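TetR-family transcriptional regulator (Streptomyces coelicolor A3, PDB 2QIB) probably binds cis-regulatory DNA through a helix-turn-helix motif and acts as a DNA-binding transcription factor. Local coordinates at residues G82-R87 with R205-D210; R90-Y95 with Q181-F186; D97-H102 with L165-G170; V134-H139 with R154-L159. All coordinates share one frame; numbering follows the deposited sequence.

Contact 1 of 4, residues G82-R87 with R205-D210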
loop_
_atom_site.group_PDB
_atom_site.type_symbol
_atom_site.label_atom_id
_atom_site.label_comp_id
_atom_site.label_asym_id
_atom_site.label_seq_id
_atom_site.Cartn_x
_atom_site.Cartn_y
_atom_site.Cartn_z
ATOM N N GLY A 82 -11.901 -19.022 18.481
ATOM C CA GLY A 82 -11.943 -17.838 19.350
ATOM C C GLY A 82 -12.198 -16.544 18.582
ATOM O O GLY A 82 -12.375 -16.573 17.362
ATOM N N PRO A 83 -12.183 -15.396 19.284
ATOM C CA PRO A 83 -12.508 -14.097 18.655
ATOM C C PRO A 83 -11.553 -13.842 17.478
ATOM O O PRO A 83 -10.365 -14.163 17.568
ATOM C CB PRO A 83 -12.183 -13.072 19.742
ATOM C CG PRO A 83 -12.124 -13.806 20.992
ATOM C CD PRO A 83 -11.802 -15.256 20.699
ATOM N N LEU A 84 -12.075 -13.263 16.400
ATOM C CA LEU A 84 -11.286 -13.073 15.173
ATOM C C LEU A 84 -10.149 -12.082 15.368
ATOM O O LEU A 84 -9.073 -12.267 14.811
ATOM C CB LEU A 84 -12.181 -12.659 14.008
ATOM C CG LEU A 84 -12.827 -13.831 13.269
ATOM C CD1 LEU A 84 -13.913 -14.479 14.120
ATOM C CD2 LEU A 84 -13.362 -13.423 11.890
ATOM N N GLY A 85 -10.392 -11.036 16.153
ATOM C CA GLY A 85 -9.370 -9.999 16.367
ATOM C C GLY A 85 -8.095 -10.604 16.932
ATOM O O GLY A 85 -6.991 -10.304 16.464
ATOM N N ALA A 86 -8.248 -11.481 17.931
ATOM C CA ALA A 86 -7.090 -12.141 18.538
ATOM C C ALA A 86 -6.317 -13.028 17.554
ATOM O O ALA A 86 -5.091 -13.124 17.654
ATOM C CB ALA A 86 -7.538 -12.973 19.780
ATOM N N ARG A 87 -7.025 -13.694 16.648
ATOM C CA ARG A 87 -6.376 -14.501 15.608
ATOM C C ARG A 87 -5.517 -13.586 14.750
ATOM O O ARG A 87 -4.345 -13.882 14.456
ATOM C CB ARG A 87 -7.421 -15.116 14.689
ATOM C CG ARG A 87 -8.525 -15.934 15.413
ATOM C CD ARG A 87 -9.432 -16.586 14.385
ATOM N NE ARG A 87 -10.687 -17.020 15.001
ATOM C CZ ARG A 87 -11.701 -17.527 14.308
ATOM N NH1 ARG A 87 -11.603 -17.687 12.991
ATOM N NH2 ARG A 87 -12.805 -17.906 14.943
ATOM N N ARG A 205 -21.329 -6.762 11.693
ATOM C CA ARG A 205 -22.028 -7.065 12.937
ATOM C C ARG A 205 -21.684 -8.456 13.460
ATOM O O ARG A 205 -21.442 -8.615 14.654
ATOM C CB ARG A 205 -23.546 -6.904 12.780
ATOM C CG ARG A 205 -23.973 -5.454 12.696
ATOM C CD ARG A 205 -25.499 -5.279 12.843
ATOM N NE ARG A 205 -26.250 -5.968 11.780
ATOM C CZ ARG A 205 -26.524 -5.461 10.574
ATOM N NH1 ARG A 205 -26.117 -4.239 10.236
ATOM N NH2 ARG A 205 -27.212 -6.180 9.693
ATOM N N ARG A 206 -21.652 -9.443 12.563
ATOM C CA ARG A 206 -21.335 -10.823 12.920
ATOM C C ARG A 206 -19.899 -10.943 13.441
ATOM O O ARG A 206 -19.656 -11.561 14.474
ATOM C CB ARG A 206 -21.550 -11.719 11.709
ATOM C CG ARG A 206 -21.285 -13.177 11.943
ATOM C CD ARG A 206 -21.695 -13.997 10.720
ATOM N NE ARG A 206 -20.854 -13.772 9.532
ATOM C CZ ARG A 206 -19.575 -14.152 9.417
ATOM N NH1 ARG A 206 -18.927 -14.735 10.421
ATOM N NH2 ARG A 206 -18.924 -13.924 8.295
ATOM N N VAL A 207 -18.945 -10.340 12.722
ATOM C CA VAL A 207 -17.569 -10.347 13.169
ATOM C C VAL A 207 -17.410 -9.738 14.565
ATOM O O VAL A 207 -16.791 -10.335 15.451
ATOM C CB VAL A 207 -16.642 -9.658 12.133
ATOM C CG1 VAL A 207 -15.263 -9.442 12.727
ATOM C CG2 VAL A 207 -16.567 -10.522 10.886
ATOM N N LEU A 208 -17.979 -8.560 14.776
ATOM C CA LEU A 208 -17.937 -7.930 16.101
ATOM C C LEU A 208 -18.734 -8.642 17.222
ATOM O O LEU A 208 -18.405 -8.504 18.386
ATOM C CB LEU A 208 -18.313 -6.457 15.993
ATOM C CG LEU A 208 -17.354 -5.702 15.074
ATOM C CD1 LEU A 208 -17.907 -4.322 14.740
ATOM C CD2 LEU A 208 -15.936 -5.602 15.687
ATOM N N ALA A 209 -19.748 -9.433 16.868
ATOM C CA ALA A 209 -20.488 -10.224 17.865
ATOM C C ALA A 209 -19.613 -11.358 18.427
ATOM O O ALA A 209 -19.896 -11.911 19.497
ATOM C CB ALA A 209 -21.775 -10.795 17.256
ATOM N N ASP A 210 -18.563 -11.716 17.690
ATOM C CA ASP A 210 -17.652 -12.781 18.095
ATOM C C ASP A 210 -16.534 -12.281 19.014
ATOM O O ASP A 210 -15.738 -13.086 19.516
ATOM C CB ASP A 210 -17.035 -13.477 16.861
ATOM C CG ASP A 210 -17.993 -14.480 16.194
ATOM O OD1 ASP A 210 -19.004 -14.871 16.809
ATOM O OD2 ASP A 210 -17.711 -14.895 15.038
HETATM O O HOH W 1 -14.428 -11.562 16.152
#
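Pro-83 and Leu-84, at the start of helix 84-101, meet Val-207 of helix 198-209 and Asp-210 just beyond it, in a surface contact that is close at Pro-83 and looser elsewhere. Pro-83 CA makes a CA-H...O contact of 3.5 Å with Asp-210 O, while its ring carbon CB rests 3.6 Å from that same oxygen. Leu-84 splits its branches: CD2 reaches only a looser apolar contact, 4.4 Å from Val-207 CG2, whereas CD1 comes 3.9 Å from Asp-210 OD2, the two side chains crossing at a slant. Between the backbones a water takes the N-H of Leu-84 N at 2.9 Å and donates to Val-207 O at 2.8 Å. The solvent side belongs to the exposed Asp-210, whose CG stands anti to the carbonyl carbon (chi1 -78°), bringing OD2 toward Leu-84. Arg-87 grips Gly-82 O with both NE and NH2, NH2 at 2.8 Å; this side-on hold, with a further bond from NH1 to His-139, restrains the guanidinium, one face of which Leu-84 CD1 covers off centre. Leu-140 of helix 119-140 touches both Leu-84 and Val-207. With Pro-83 as N-cap, the start of one helix packs against the last turn of another in the all-helical TetR fold.

Contact 2 of 4, residues R90-Y95 with Q181-F186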
loop_
_atom_site.group_PDB
_atom_site.type_symbol
_atom_site.label_atom_id
_atom_site.label_comp_id
_atom_site.label_asym_id
_atom_site.label_seq_id
_atom_site.Cartn_x
_atom_site.Cartn_y
_atom_site.Cartn_z
ATOM N N ARG A 90 -2.383 -12.426 16.474
ATOM C CA ARG A 90 -1.326 -13.459 16.486
ATOM C C ARG A 90 -0.552 -13.499 15.167
ATOM O O ARG A 90 0.699 -13.568 15.134
ATOM C CB ARG A 90 -1.906 -14.834 16.835
ATOM C CG ARG A 90 -2.216 -14.889 18.331
ATOM C CD ARG A 90 -2.645 -16.294 18.781
ATOM N NE ARG A 90 -3.968 -16.657 18.284
ATOM C CZ ARG A 90 -5.121 -16.389 18.897
ATOM N NH1 ARG A 90 -5.152 -15.701 20.044
ATOM N NH2 ARG A 90 -6.250 -16.787 18.331
ATOM N N VAL A 91 -1.307 -13.437 14.062
ATOM C CA VAL A 91 -0.653 -13.399 12.754
ATOM C C VAL A 91 0.187 -12.102 12.625
ATOM O O VAL A 91 1.306 -12.120 12.095
ATOM C CB VAL A 91 -1.672 -13.442 11.605
ATOM C CG1 VAL A 91 -0.930 -13.316 10.248
ATOM C CG2 VAL A 91 -2.479 -14.736 11.663
HETATM N N MSE A 92 -0.345 -10.967 13.071
HETATM C CA MSE A 92 0.457 -9.716 13.014
HETATM C C MSE A 92 1.801 -9.835 13.772
HETATM O O MSE A 92 2.801 -9.291 13.334
HETATM C CB MSE A 92 -0.327 -8.512 13.538
HETATM C CG MSE A 92 -1.534 -8.096 12.682
HETATM SE SE MSE A 92 -0.943 -7.518 10.904
HETATM C CE MSE A 92 -1.026 -9.244 9.957
ATOM N N GLY A 93 1.816 -10.553 14.897
ATOM C CA GLY A 93 3.093 -10.799 15.625
ATOM C C GLY A 93 4.095 -11.513 14.741
ATOM O O GLY A 93 5.275 -11.136 14.679
ATOM N N ARG A 94 3.634 -12.569 14.083
ATOM C CA ARG A 94 4.504 -13.345 13.182
ATOM C C ARG A 94 4.935 -12.517 11.950
ATOM O O ARG A 94 6.089 -12.614 11.491
ATOM C CB ARG A 94 3.801 -14.626 12.759
ATOM C CG ARG A 94 3.592 -15.611 13.968
ATOM C CD ARG A 94 3.319 -17.039 13.481
ATOM N NE ARG A 94 2.035 -17.153 12.793
ATOM C CZ ARG A 94 0.849 -17.341 13.383
ATOM N NH1 ARG A 94 0.711 -17.385 14.724
ATOM N NH2 ARG A 94 -0.219 -17.458 12.623
ATOM N N TYR A 95 4.011 -11.691 11.456
ATOM C CA TYR A 95 4.283 -10.809 10.339
ATOM C C TYR A 95 5.385 -9.812 10.688
ATOM O O TYR A 95 6.384 -9.717 9.972
ATOM C CB TYR A 95 2.987 -10.118 9.897
ATOM C CG TYR A 95 3.179 -8.999 8.878
ATOM C CD1 TYR A 95 3.844 -9.225 7.660
ATOM C CD2 TYR A 95 2.663 -7.717 9.122
ATOM C CE1 TYR A 95 3.963 -8.184 6.693
ATOM C CE2 TYR A 95 2.773 -6.680 8.171
ATOM C CZ TYR A 95 3.437 -6.915 6.970
ATOM O OH TYR A 95 3.565 -5.936 6.016
ATOM N N GLN A 181 -2.671 -1.707 16.287
ATOM C CA GLN A 181 -3.214 -0.705 15.357
ATOM C C GLN A 181 -3.743 -1.316 14.070
ATOM O O GLN A 181 -4.850 -0.956 13.641
ATOM C CB GLN A 181 -2.137 0.313 15.038
ATOM C CG GLN A 181 -2.646 1.489 14.115
ATOM C CD GLN A 181 -1.788 2.702 14.257
ATOM O OE1 GLN A 181 -1.841 3.369 15.292
ATOM N NE2 GLN A 181 -1.045 3.054 13.198
ATOM N N LEU A 182 -3.000 -2.243 13.473
ATOM C CA LEU A 182 -3.450 -2.868 12.217
ATOM C C LEU A 182 -4.737 -3.708 12.417
ATOM O O LEU A 182 -5.614 -3.732 11.520
ATOM C CB LEU A 182 -2.347 -3.736 11.612
ATOM C CG LEU A 182 -1.337 -2.846 10.872
ATOM C CD1 LEU A 182 -0.089 -3.648 10.564
ATOM C CD2 LEU A 182 -1.901 -2.178 9.559
ATOM N N VAL A 183 -4.850 -4.360 13.578
ATOM C CA VAL A 183 -6.072 -5.097 13.909
ATOM C C VAL A 183 -7.265 -4.138 14.044
ATOM O O VAL A 183 -8.326 -4.359 13.414
ATOM C CB VAL A 183 -5.902 -5.961 15.186
ATOM C CG1 VAL A 183 -7.244 -6.668 15.529
ATOM C CG2 VAL A 183 -4.784 -6.963 14.934
ATOM N N HIS A 184 -7.090 -3.056 14.813
ATOM C CA HIS A 184 -8.138 -2.045 14.903
ATOM C C HIS A 184 -8.450 -1.411 13.546
ATOM O O HIS A 184 -9.615 -1.184 13.235
ATOM C CB HIS A 184 -7.718 -0.957 15.854
ATOM C CG HIS A 184 -7.701 -1.395 17.287
ATOM N ND1 HIS A 184 -8.662 -2.236 17.821
ATOM C CD2 HIS A 184 -6.879 -1.057 18.310
ATOM C CE1 HIS A 184 -8.425 -2.396 19.113
ATOM N NE2 HIS A 184 -7.338 -1.711 19.432
ATOM N N ASP A 185 -7.412 -1.148 12.747
ATOM C CA ASP A 185 -7.593 -0.584 11.394
ATOM C C ASP A 185 -8.503 -1.469 10.548
ATOM O O ASP A 185 -9.329 -0.964 9.828
ATOM C CB ASP A 185 -6.265 -0.460 10.671
ATOM C CG ASP A 185 -5.389 0.674 11.231
ATOM O OD1 ASP A 185 -5.933 1.559 11.925
ATOM O OD2 ASP A 185 -4.150 0.675 10.937
ATOM N N PHE A 186 -8.347 -2.783 10.655
ATOM C CA PHE A 186 -9.153 -3.708 9.867
ATOM C C PHE A 186 -10.631 -3.518 10.258
ATOM O O PHE A 186 -11.488 -3.374 9.399
ATOM C CB PHE A 186 -8.684 -5.171 10.119
ATOM C CG PHE A 186 -9.283 -6.182 9.136
ATOM C CD1 PHE A 186 -8.531 -6.688 8.086
ATOM C CD2 PHE A 186 -10.591 -6.648 9.330
ATOM C CE1 PHE A 186 -9.089 -7.612 7.149
ATOM C CE2 PHE A 186 -11.169 -7.569 8.433
ATOM C CZ PHE A 186 -10.414 -8.051 7.342
#
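Met-92, a selenomethionine, faces Leu-182 and Val-183 across a buried seam between helices 84-101 and 175-194, a small example of how one flexible side chain can serve two branched partners. The contact between the two segments is apolar. At the selenium end, SE lies against Leu-182, 4.0 Å from Leu-182 CD1 and 4.1 Å from Leu-182 CB, the two side chains crossing at about a right angle. Nearer the backbone, Met-92 CG meets the CG2 branch of Val-183 at 4.1 Å. With CG anti to the carbonyl carbon (chi1 -67°), that carbon is placed against the valine, and the bend at chi2 (-63°) brings SE to the leucine. Polar interactions belong to the flanks: Tyr-95 OH bonds to Ala-160 O, tying helix 84-101 to helix 147-168. Salt bridges from Arg-90 and Arg-94 to Glu-78 hold the far side of helix 84-101. Helix 147-168 also packs against the seam itself, with Trp-156 on Met-92 and Thr-163 on Leu-182, while beyond helix 175-194 His-184 lays its ring nearly parallel to that of Tyr-196 of the second subunit.

Contact 3 of 4, residues D97-H102 with L165-G170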
loop_
_atom_site.group_PDB
_atom_site.type_symbol
_atom_site.label_atom_id
_atom_site.label_comp_id
_atom_site.label_asym_id
_atom_site.label_seq_id
_atom_site.Cartn_x
_atom_site.Cartn_y
_atom_site.Cartn_z
ATOM N N ASP A 97 7.569 -10.158 13.116
ATOM C CA ASP A 97 8.797 -10.969 13.358
ATOM C C ASP A 97 9.493 -11.134 12.005
ATOM O O ASP A 97 10.710 -10.913 11.871
ATOM C CB ASP A 97 8.405 -12.367 13.864
ATOM C CG ASP A 97 8.037 -12.395 15.345
ATOM O OD1 ASP A 97 8.224 -11.383 16.066
ATOM O OD2 ASP A 97 7.536 -13.465 15.783
ATOM N N PHE A 98 8.714 -11.520 11.004
ATOM C CA PHE A 98 9.261 -11.730 9.655
ATOM C C PHE A 98 9.912 -10.473 9.107
ATOM O O PHE A 98 11.031 -10.494 8.591
ATOM C CB PHE A 98 8.155 -12.198 8.703
ATOM C CG PHE A 98 8.662 -12.479 7.304
ATOM C CD1 PHE A 98 9.125 -13.758 6.963
ATOM C CD2 PHE A 98 8.689 -11.468 6.353
ATOM C CE1 PHE A 98 9.617 -14.006 5.676
ATOM C CE2 PHE A 98 9.171 -11.706 5.058
ATOM C CZ PHE A 98 9.626 -12.964 4.719
ATOM N N VAL A 99 9.178 -9.361 9.174
ATOM C CA VAL A 99 9.644 -8.052 8.647
ATOM C C VAL A 99 10.941 -7.621 9.349
ATOM O O VAL A 99 11.907 -7.195 8.702
ATOM C CB VAL A 99 8.541 -6.967 8.777
ATOM C CG1 VAL A 99 9.085 -5.603 8.394
ATOM C CG2 VAL A 99 7.341 -7.339 7.866
ATOM N N ASP A 100 10.977 -7.779 10.667
ATOM C CA ASP A 100 12.195 -7.512 11.432
ATOM C C ASP A 100 13.372 -8.335 10.892
ATOM O O ASP A 100 14.408 -7.780 10.528
ATOM C CB ASP A 100 11.949 -7.869 12.898
ATOM C CG ASP A 100 13.127 -7.488 13.819
ATOM O OD1 ASP A 100 14.115 -6.856 13.375
ATOM O OD2 ASP A 100 13.057 -7.859 14.999
ATOM N N GLU A 101 13.163 -9.641 10.807
ATOM C CA GLU A 101 14.208 -10.625 10.422
ATOM C C GLU A 101 14.773 -10.322 9.037
ATOM O O GLU A 101 15.957 -10.612 8.760
ATOM C CB GLU A 101 13.604 -12.036 10.392
ATOM C CG GLU A 101 13.295 -12.630 11.765
ATOM C CD GLU A 101 12.327 -13.829 11.688
ATOM O OE1 GLU A 101 12.208 -14.491 10.612
ATOM O OE2 GLU A 101 11.666 -14.110 12.722
ATOM N N HIS A 102 13.918 -9.773 8.166
ATOM C CA HIS A 102 14.266 -9.561 6.758
ATOM C C HIS A 102 14.283 -8.085 6.387
ATOM O O HIS A 102 14.241 -7.752 5.198
ATOM C CB HIS A 102 13.263 -10.296 5.870
ATOM C CG HIS A 102 13.265 -11.779 6.076
ATOM N ND1 HIS A 102 12.384 -12.417 6.917
ATOM C CD2 HIS A 102 14.069 -12.745 5.569
ATOM C CE1 HIS A 102 12.633 -13.721 6.910
ATOM N NE2 HIS A 102 13.643 -13.946 6.097
ATOM N N LEU A 165 6.562 -1.182 6.366
ATOM C CA LEU A 165 7.668 -0.470 5.710
ATOM C C LEU A 165 7.966 0.852 6.435
ATOM O O LEU A 165 9.142 1.228 6.670
ATOM C CB LEU A 165 7.314 -0.176 4.243
ATOM C CG LEU A 165 7.292 -1.400 3.342
ATOM C CD1 LEU A 165 6.618 -1.040 2.014
ATOM C CD2 LEU A 165 8.773 -1.947 3.146
ATOM N N LEU A 166 6.905 1.547 6.851
ATOM C CA LEU A 166 7.097 2.799 7.553
ATOM C C LEU A 166 7.698 2.530 8.931
ATOM O O LEU A 166 8.496 3.344 9.433
ATOM C CB LEU A 166 5.762 3.572 7.658
ATOM C CG LEU A 166 5.282 4.107 6.293
ATOM C CD1 LEU A 166 3.773 4.446 6.310
ATOM C CD2 LEU A 166 6.143 5.353 5.857
ATOM N N TRP A 167 7.315 1.395 9.541
ATOM C CA TRP A 167 7.850 1.000 10.856
ATOM C C TRP A 167 9.374 0.833 10.759
ATOM O O TRP A 167 10.126 1.419 11.564
ATOM C CB TRP A 167 7.182 -0.259 11.383
ATOM C CG TRP A 167 7.884 -0.811 12.590
ATOM C CD1 TRP A 167 7.989 -0.240 13.835
ATOM C CD2 TRP A 167 8.627 -2.032 12.638
ATOM N NE1 TRP A 167 8.715 -1.087 14.685
ATOM C CE2 TRP A 167 9.125 -2.178 13.957
ATOM C CE3 TRP A 167 8.868 -3.053 11.698
ATOM C CZ2 TRP A 167 9.885 -3.304 14.349
ATOM C CZ3 TRP A 167 9.633 -4.166 12.077
ATOM C CH2 TRP A 167 10.115 -4.287 13.393
ATOM N N LEU A 168 9.812 0.144 9.718
ATOM C CA LEU A 168 11.258 -0.136 9.519
ATOM C C LEU A 168 12.123 1.115 9.386
ATOM O O LEU A 168 13.334 1.092 9.705
ATOM C CB LEU A 168 11.454 -1.027 8.317
ATOM C CG LEU A 168 11.087 -2.499 8.455
ATOM C CD1 LEU A 168 11.189 -3.139 7.086
ATOM C CD2 LEU A 168 12.032 -3.207 9.445
ATOM N N ASP A 169 11.527 2.202 8.908
ATOM C CA ASP A 169 12.263 3.448 8.733
ATOM C C ASP A 169 12.385 4.185 10.074
ATOM O O ASP A 169 11.666 5.166 10.335
ATOM C CB ASP A 169 11.588 4.312 7.670
ATOM C CG ASP A 169 12.436 5.509 7.276
ATOM O OD1 ASP A 169 13.606 5.598 7.738
ATOM O OD2 ASP A 169 11.918 6.369 6.536
ATOM N N GLY A 170 13.274 3.700 10.941
ATOM C CA GLY A 170 13.551 4.369 12.206
ATOM C C GLY A 170 13.022 3.657 13.444
ATOM O O GLY A 170 13.476 3.934 14.551
#
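Helix-against-helix packing inside the C-terminal domain of the TetR fold supplies this contact, where Val-99 and Asp-100 of helix 84-101 meet Trp-167 and Leu-168 near the end of helix 147-168. It illustrates how an aromatic edge and a leucine can close in on the same valine branch. Val-99 CG1, anti to the backbone N (chi1 173°), reaches both: it sits 3.5 Å from Leu-168 CD1, closer than ordinary van der Waals contact and therefore tight, and 3.7 Å from Leu-168 CG. The same methyl lies at the edge of the indole, in the ring plane, 4.0 Å from Trp-167 CZ3. Beside it Asp-100 CB approaches the neighbouring rim atom, 4.1 Å from Trp-167 CH2 and also near the ring plane, so the six-membered ring presents its edge to successive residues of the helix. The carboxylate of Asp-100 looks elsewhere, forming a salt bridge through OD1 with Arg-171. The indole also meets the ring of Phe-96 edge-to-face. Replacing Trp-167 by an alanine would probably open a gap beside Val-99 CG1 and Asp-100 CB and leave Phe-96 without that ring partner. Within segment 97-102, His-102 ND1 donates to Phe-98 O at 2.9 Å (151° at the hydrogen), and the same nitrogen lies over the centre of the Phe-98 ring, fixing the imidazole where the helix ends. Around the contact, helix 103-116 places Phe-106 and Ser-107 against Leu-168, and helix 175-194 packs Leu-178 on Trp-167.

Contact 4 of 4, residues V134-H139 with R154-L159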
loop_
_atom_site.group_PDB
_atom_site.type_symbol
_atom_site.label_atom_id
_atom_site.label_comp_id
_atom_site.label_asym_id
_atom_site.label_seq_id
_atom_site.Cartn_x
_atom_site.Cartn_y
_atom_site.Cartn_z
ATOM N N VAL A 134 -6.590 -14.982 0.835
ATOM C CA VAL A 134 -7.247 -16.280 1.008
ATOM C C VAL A 134 -7.463 -16.614 2.502
ATOM O O VAL A 134 -8.523 -17.123 2.900
ATOM C CB VAL A 134 -6.446 -17.377 0.276
ATOM C CG1 VAL A 134 -6.930 -18.816 0.715
ATOM C CG2 VAL A 134 -6.611 -17.185 -1.246
ATOM N N GLN A 135 -6.453 -16.360 3.320
ATOM C CA GLN A 135 -6.596 -16.637 4.761
ATOM C C GLN A 135 -7.629 -15.749 5.434
ATOM O O GLN A 135 -8.428 -16.212 6.248
ATOM C CB GLN A 135 -5.251 -16.543 5.481
ATOM C CG GLN A 135 -4.268 -17.686 5.114
ATOM C CD GLN A 135 -4.918 -19.092 5.260
ATOM O OE1 GLN A 135 -5.464 -19.436 6.295
ATOM N NE2 GLN A 135 -4.866 -19.883 4.191
ATOM N N ILE A 136 -7.620 -14.457 5.090
ATOM C CA ILE A 136 -8.589 -13.556 5.692
ATOM C C ILE A 136 -10.006 -13.973 5.312
ATOM O O ILE A 136 -10.845 -14.082 6.163
ATOM C CB ILE A 136 -8.329 -12.110 5.269
ATOM C CG1 ILE A 136 -7.002 -11.637 5.918
ATOM C CG2 ILE A 136 -9.540 -11.218 5.659
ATOM C CD1 ILE A 136 -6.429 -10.392 5.243
ATOM N N LEU A 137 -10.259 -14.284 4.038
ATOM C CA LEU A 137 -11.594 -14.749 3.672
ATOM C C LEU A 137 -11.997 -16.040 4.374
ATOM O O LEU A 137 -13.153 -16.204 4.712
ATOM C CB LEU A 137 -11.717 -14.940 2.174
ATOM C CG LEU A 137 -11.628 -13.656 1.332
ATOM C CD1 LEU A 137 -11.903 -14.020 -0.118
ATOM C CD2 LEU A 137 -12.597 -12.566 1.783
ATOM N N SER A 138 -11.047 -16.947 4.565
ATOM C CA SER A 138 -11.325 -18.207 5.276
ATOM C C SER A 138 -11.841 -17.922 6.689
ATOM O O SER A 138 -12.828 -18.505 7.162
ATOM C CB SER A 138 -10.050 -19.054 5.336
ATOM O OG SER A 138 -10.291 -20.260 6.069
ATOM N N HIS A 139 -11.176 -17.007 7.383
ATOM C CA HIS A 139 -11.577 -16.660 8.733
ATOM C C HIS A 139 -12.919 -15.939 8.782
ATOM O O HIS A 139 -13.697 -16.160 9.726
ATOM C CB HIS A 139 -10.508 -15.837 9.427
ATOM C CG HIS A 139 -9.349 -16.651 9.899
ATOM N ND1 HIS A 139 -9.296 -17.198 11.168
ATOM C CD2 HIS A 139 -8.212 -17.037 9.270
ATOM C CE1 HIS A 139 -8.167 -17.869 11.301
ATOM N NE2 HIS A 139 -7.488 -17.783 10.165
ATOM N N ARG A 154 -8.295 -6.273 0.328
ATOM C CA ARG A 154 -7.061 -6.030 -0.402
ATOM C C ARG A 154 -6.439 -4.684 -0.012
ATOM O O ARG A 154 -5.196 -4.554 0.061
ATOM C CB ARG A 154 -7.322 -6.151 -1.890
ATOM C CG ARG A 154 -7.779 -7.558 -2.309
ATOM C CD ARG A 154 -7.431 -7.750 -3.790
ATOM N NE ARG A 154 -7.866 -9.038 -4.336
ATOM C CZ ARG A 154 -7.140 -10.162 -4.339
ATOM N NH1 ARG A 154 -5.933 -10.220 -3.779
ATOM N NH2 ARG A 154 -7.617 -11.248 -4.931
ATOM N N SER A 155 -7.277 -3.687 0.259
ATOM C CA SER A 155 -6.735 -2.362 0.613
ATOM C C SER A 155 -6.112 -2.428 2.027
ATOM O O SER A 155 -5.085 -1.748 2.283
ATOM C CB SER A 155 -7.790 -1.245 0.521
ATOM O OG SER A 155 -8.789 -1.427 1.487
ATOM N N TRP A 156 -6.655 -3.294 2.888
ATOM C CA TRP A 156 -6.055 -3.504 4.217
ATOM C C TRP A 156 -4.687 -4.175 4.092
ATOM O O TRP A 156 -3.753 -3.808 4.789
ATOM C CB TRP A 156 -6.936 -4.322 5.141
ATOM C CG TRP A 156 -6.297 -4.479 6.497
ATOM C CD1 TRP A 156 -6.359 -3.625 7.577
ATOM C CD2 TRP A 156 -5.446 -5.557 6.884
ATOM N NE1 TRP A 156 -5.603 -4.157 8.646
ATOM C CE2 TRP A 156 -5.024 -5.317 8.219
ATOM C CE3 TRP A 156 -4.976 -6.708 6.217
ATOM C CZ2 TRP A 156 -4.183 -6.210 8.902
ATOM C CZ3 TRP A 156 -4.137 -7.608 6.929
ATOM C CH2 TRP A 156 -3.746 -7.325 8.239
ATOM N N ILE A 157 -4.597 -5.164 3.220
ATOM C CA ILE A 157 -3.292 -5.821 2.931
ATOM C C ILE A 157 -2.269 -4.764 2.488
ATOM O O ILE A 157 -1.154 -4.742 2.984
ATOM C CB ILE A 157 -3.435 -6.959 1.894
ATOM C CG1 ILE A 157 -4.258 -8.110 2.512
ATOM C CG2 ILE A 157 -2.031 -7.436 1.407
ATOM C CD1 ILE A 157 -4.811 -9.120 1.483
ATOM N N SER A 158 -2.654 -3.827 1.618
ATOM C CA SER A 158 -1.747 -2.709 1.240
ATOM C C SER A 158 -1.380 -1.829 2.442
ATOM O O SER A 158 -0.233 -1.372 2.573
ATOM C CB SER A 158 -2.388 -1.848 0.144
ATOM O OG SER A 158 -2.661 -2.649 -1.027
ATOM N N LEU A 159 -2.367 -1.572 3.301
ATOM C CA LEU A 159 -2.172 -0.790 4.525
ATOM C C LEU A 159 -1.130 -1.495 5.436
ATOM O O LEU A 159 -0.248 -0.837 6.044
ATOM C CB LEU A 159 -3.510 -0.657 5.293
ATOM C CG LEU A 159 -3.379 0.240 6.523
ATOM C CD1 LEU A 159 -3.208 1.703 6.058
ATOM C CD2 LEU A 159 -4.652 0.097 7.336
#
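Ile-136 reaches Trp-156 and Ile-157 because its CG1 branch stands anti to the carbonyl carbon (chi1 -69°) and then extends (chi2 162°), carrying CD1 outward from helix 119-140. On the facing helix 147-168, Trp-156 has CG anti to the backbone N (chi1 -179°), which brings the CZ3 and CE3 atoms of its six-membered ring to the methyl. The example is one of economy: a single methyl makes the whole contact between the two segments. Ile-136 CD1 lies 4.0 Å from Trp-156 CZ3 and 4.1 Å from Trp-156 CE3, meeting the ring obliquely. On its other neighbour, the same CD1 is 4.2 Å from Ile-157 CG1, so the methyl touches two residues adjacent in sequence. With the nearest CA atoms, Ile-136 CA and Ile-157 CA, 9.8 Å apart, side chains alone span the distance between the helices. The indole is also held from its far end, since Trp-156 NE1 donates to Leu-182 O of helix 175-194, which both satisfies a buried N-H and restrains the ring. Helix 175-194 closes in further through Phe-186, which touches Ile-136 and meets Trp-156 edge-to-face, while Leu-88 of helix 84-101 packs on the same indole.

In the fold
Contacts 1, 2 and 3 follow one another along helix 84-101, whose successive parts meet helices 198-209, 175-194 and 147-168, so that their partners come in reverse chain order. Contact 4 lies within that span and joins helix 119-140 to helix 147-168, which it shares with contact 3. Centres of contacts 2 and 4 are about 11 Å apart, those of contacts 1 and 3 about 27 Å. Direct touches link contact 2 with contacts 1 and 4, and contact 1 with contact 4; contact 3 adjoins contact 2 only in sequence. Residues in the segments of all four reach the second subunit, and helices 147-168 and 175-194 probably form part of the dimer interface, as in TetR relatives.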